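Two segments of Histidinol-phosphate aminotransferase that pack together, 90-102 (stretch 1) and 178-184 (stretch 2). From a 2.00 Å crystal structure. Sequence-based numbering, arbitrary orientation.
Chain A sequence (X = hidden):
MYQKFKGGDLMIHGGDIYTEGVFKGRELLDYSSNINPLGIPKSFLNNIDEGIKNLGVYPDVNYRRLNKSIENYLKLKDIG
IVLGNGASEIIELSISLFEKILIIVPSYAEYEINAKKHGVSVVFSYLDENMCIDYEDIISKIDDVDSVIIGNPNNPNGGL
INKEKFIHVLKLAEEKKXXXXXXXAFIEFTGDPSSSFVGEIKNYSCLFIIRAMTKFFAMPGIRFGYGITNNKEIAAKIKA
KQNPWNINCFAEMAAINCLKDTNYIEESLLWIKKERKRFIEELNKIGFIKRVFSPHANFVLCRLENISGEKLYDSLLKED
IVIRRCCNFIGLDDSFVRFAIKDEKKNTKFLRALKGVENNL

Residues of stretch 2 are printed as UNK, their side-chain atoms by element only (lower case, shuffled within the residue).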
# COMPACT_ATOMS: atom_id res chain seq x y z
N ILE A 90 6.00 -2.91 7.47
CA ILE A 90 7.26 -3.58 7.76
C ILE A 90 7.29 -4.15 9.17
O ILE A 90 7.80 -5.26 9.39
CB ILE A 90 8.44 -2.63 7.53
CG1 ILE A 90 8.38 -2.08 6.10
CG2 ILE A 90 9.78 -3.31 7.80
CD1 ILE A 90 9.11 -0.80 5.95
N ILE A 91 6.74 -3.40 10.12
CA ILE A 91 6.58 -3.87 11.50
C ILE A 91 5.77 -5.16 11.53
O ILE A 91 6.21 -6.18 12.07
CB ILE A 91 5.88 -2.81 12.36
CG1 ILE A 91 6.75 -1.55 12.46
CG2 ILE A 91 5.56 -3.37 13.75
CD1 ILE A 91 6.07 -0.39 13.15
N GLU A 92 4.57 -5.11 10.94
CA GLU A 92 3.73 -6.30 10.84
C GLU A 92 4.46 -7.46 10.16
O GLU A 92 4.53 -8.56 10.71
CB GLU A 92 2.44 -6.00 10.08
CG GLU A 92 1.67 -7.24 9.66
CD GLU A 92 0.27 -6.94 9.19
OE1 GLU A 92 -0.36 -6.02 9.76
OE2 GLU A 92 -0.21 -7.61 8.25
N LEU A 93 5.00 -7.21 8.96
CA LEU A 93 5.60 -8.26 8.14
C LEU A 93 6.83 -8.90 8.76
O LEU A 93 6.99 -10.12 8.71
CB LEU A 93 5.96 -7.73 6.75
CG LEU A 93 4.80 -7.57 5.78
CD1 LEU A 93 5.26 -6.80 4.58
CD2 LEU A 93 4.24 -8.92 5.37
N SER A 94 7.71 -8.09 9.34
CA SER A 94 8.89 -8.63 9.97
C SER A 94 8.51 -9.49 11.19
O SER A 94 9.16 -10.48 11.50
CB SER A 94 9.87 -7.52 10.36
OG SER A 94 9.25 -6.54 11.16
N ILE A 95 7.43 -9.12 11.85
CA ILE A 95 6.96 -9.88 13.00
C ILE A 95 6.18 -11.11 12.54
O ILE A 95 6.13 -12.13 13.25
CB ILE A 95 6.12 -8.99 13.96
CG1 ILE A 95 7.00 -7.94 14.64
CG2 ILE A 95 5.39 -9.84 15.00
CD1 ILE A 95 6.20 -6.88 15.40
N SER A 96 5.61 -11.03 11.34
CA SER A 96 4.86 -12.15 10.77
C SER A 96 5.73 -13.37 10.51
O SER A 96 5.23 -14.47 10.29
CB SER A 96 4.17 -11.73 9.47
OG SER A 96 5.07 -11.71 8.37
N LEU A 97 7.05 -13.16 10.57
CA LEU A 97 8.02 -14.19 10.19
C LEU A 97 8.33 -15.17 11.31
O LEU A 97 8.82 -16.27 11.05
CB LEU A 97 9.32 -13.53 9.75
CG LEU A 97 9.23 -12.44 8.70
CD1 LEU A 97 10.62 -12.13 8.15
CD2 LEU A 97 8.27 -12.86 7.57
N PHE A 98 8.05 -14.78 12.55
CA PHE A 98 8.46 -15.59 13.69
C PHE A 98 7.30 -16.15 14.48
O PHE A 98 6.17 -15.67 14.37
CB PHE A 98 9.39 -14.79 14.60
CG PHE A 98 10.41 -14.02 13.85
CD1 PHE A 98 11.50 -14.66 13.30
CD2 PHE A 98 10.26 -12.66 13.64
CE1 PHE A 98 12.45 -13.96 12.58
CE2 PHE A 98 11.20 -11.95 12.93
CZ PHE A 98 12.29 -12.60 12.38
N GLU A 99 7.58 -17.17 15.29
CA GLU A 99 6.56 -17.84 16.10
C GLU A 99 6.65 -17.46 17.59
O GLU A 99 5.87 -17.95 18.41
CB GLU A 99 6.58 -19.37 15.88
CG GLU A 99 7.93 -20.05 16.16
CD GLU A 99 7.93 -21.57 15.88
OE1 GLU A 99 8.95 -22.25 16.14
OE2 GLU A 99 6.90 -22.07 15.38
N LYS A 100 7.58 -16.57 17.93
CA LYS A 100 7.72 -16.07 19.29
C LYS A 100 8.65 -14.86 19.37
O LYS A 100 9.76 -14.87 18.82
CB LYS A 100 8.23 -17.16 20.21
CG LYS A 100 8.19 -16.81 21.67
CD LYS A 100 8.56 -18.04 22.47
CE LYS A 100 8.31 -17.86 23.95
NZ LYS A 100 8.64 -19.13 24.65
N ILE A 101 8.21 -13.81 20.05
CA ILE A 101 9.00 -12.58 20.13
C ILE A 101 9.08 -12.02 21.55
O ILE A 101 8.13 -12.12 22.33
CB ILE A 101 8.43 -11.50 19.18
CG1 ILE A 101 9.51 -10.47 18.82
CG2 ILE A 101 7.23 -10.83 19.81
CD1 ILE A 101 9.18 -9.57 17.61
N LEU A 102 10.21 -11.42 21.88
CA LEU A 102 10.35 -10.62 23.09
C LEU A 102 10.02 -9.17 22.75
O LEU A 102 10.72 -8.55 21.94
CB LEU A 102 11.79 -10.71 23.62
CG LEU A 102 12.15 -9.98 24.92
CD1 LEU A 102 11.69 -10.81 26.07
CD2 LEU A 102 13.66 -9.78 24.97
N UNK A 178 19.25 -15.76 16.08
CA UNK A 178 18.07 -15.03 16.52
C UNK A 178 17.96 -13.74 15.70
O UNK A 178 18.97 -13.23 15.19
c UNK A 178 18.17 -14.71 18.02
c UNK A 178 18.20 -15.94 18.95
n UNK A 178 17.06 -18.48 20.50
c UNK A 178 17.24 -18.26 19.06
c UNK A 178 16.99 -16.82 18.70
N UNK A 179 16.76 -13.20 15.55
CA UNK A 179 16.60 -11.95 14.82
C UNK A 179 16.18 -10.80 15.73
O UNK A 179 15.26 -10.93 16.54
o UNK A 179 16.08 -13.09 12.73
c UNK A 179 15.62 -12.09 13.64
c UNK A 179 15.48 -10.76 12.89
N UNK A 180 16.86 -9.66 15.61
CA UNK A 180 16.49 -8.50 16.42
C UNK A 180 16.02 -7.35 15.54
O UNK A 180 16.76 -6.87 14.69
c UNK A 180 18.72 -5.86 17.11
c UNK A 180 17.61 -8.09 17.42
c UNK A 180 18.73 -7.31 16.75
c UNK A 180 18.17 -9.30 18.16
N UNK A 181 14.76 -6.95 15.74
CA UNK A 181 14.11 -5.92 14.93
C UNK A 181 14.10 -4.57 15.64
O UNK A 181 13.45 -4.41 16.67
c UNK A 181 12.55 -7.62 13.91
c UNK A 181 11.19 -8.26 14.05
c UNK A 181 12.64 -6.28 14.64
c UNK A 181 11.98 -5.15 13.84
N UNK A 182 14.80 -3.59 15.07
CA UNK A 182 14.88 -2.27 15.70
C UNK A 182 14.12 -1.20 14.94
O UNK A 182 14.52 -0.81 13.84
c UNK A 182 18.48 -2.38 17.06
c UNK A 182 16.33 -1.80 15.89
c UNK A 182 17.15 -2.88 16.57
c UNK A 182 16.37 -0.60 16.79
N UNK A 183 13.03 -0.72 15.55
CA UNK A 183 12.20 0.33 14.98
C UNK A 183 12.83 1.72 15.19
O UNK A 183 12.84 2.25 16.31
c UNK A 183 9.94 1.45 15.26
c UNK A 183 10.80 0.25 15.59
o UNK A 183 10.39 2.34 14.51
o UNK A 183 8.79 1.51 15.77
N UNK A 184 13.37 2.29 14.12
CA UNK A 184 14.09 3.56 14.21
C UNK A 184 13.39 4.70 13.47
O UNK A 184 14.04 5.56 12.89
c UNK A 184 16.45 2.66 14.63
o UNK A 184 18.68 1.99 14.81
c UNK A 184 15.51 3.39 13.67
o UNK A 184 18.21 3.38 13.16
c UNK A 184 17.88 2.68 14.16

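Position 178 opens the second stretch, just before the strand. Its side chain is an unbranched row of four carbons ending in a nitrogen, and it makes no contact with stretch 1. A linear chain of this composition is lysine, Lys-178; its amino group is hydrogen-bonded elsewhere in the structure.

At position 179, where the strand begins, the side chain has three atoms: a first carbon that carries one oxygen and one further carbon. The CA-to-CB bond points toward stretch 1, and the branching carbon itself makes the closest contact, with CB 3.6 Å from CZ of Phe-98. The ring meets it obliquely. A beta-branched side chain with one oxygen and one carbon is threonine, Thr-179, whose chi1 is in the m rotamer.

Position 180 carries four carbons, forked at the first, with one arm two carbons long. Its CA-to-CB bond points away from stretch 1 and the side chain makes no contact with it, as expected for the alternation of a beta strand. The fork identifies isoleucine, Ile-180, with chi1 in p and an off-rotamer chi2 of 108°.

The same four-carbon fork recurs at position 181, where the CA-to-CB bond points toward stretch 1. The tip of its longer arm lies among the side chains of Ser-94, Ile-95, Phe-98 and Ile-101, and 84 Å² of the residue is covered, the largest share of any residue in the two stretches. This is again isoleucine, Ile-181. Its extended m, t rotamer carries CD1 to 3.9 Å from both OG of Ser-94 and CE2 of Phe-98; the same CD1 lies 4.2 Å from CG1 of Ile-95 and 4.3 Å from CD1 of Ile-101.

Position 182 has a third side chain of four carbons with the same fork, but it is out of reach of stretch 1 and makes no contact with it. It is Ile-182, in an m, t rotamer and buried.

At position 183 there are two carbons, the second bearing two oxygens: a short carboxylate. Its CA-to-CB bond runs sideways, and one oxygen approaches the end of Ile-91. The residue is aspartate, Asp-183, with OD2 4.2 Å from CD1 of Ile-91; this oxygen is hydrogen-bonded elsewhere in the structure, so it is satisfied without a polar partner on stretch 1.

Position 184 has three carbons, the third carrying two oxygens, and lies beyond reach of stretch 1. It is glutamate, Glu-184.

The helix and strand run nearly antiparallel, at 173°, with their axes 10.3 Å apart at closest approach. Accordingly, Ile-91, Ser-94 and Phe-98 lie in register with Asp-183, Ile-181 and Thr-179. No hydrogen bond crosses between the stretches; apolar packing around Ile-181 dominates. OG of Ser-94, which lies against Ile-181, donates a hydrogen bond to O of Ile-90, 2.6 Å away, so this polar atom is satisfied within the helix, while Phe-98, beyond the helical segment, extends the contact to Thr-179.

Stretch 2, residues 178-184: KTIIIDE
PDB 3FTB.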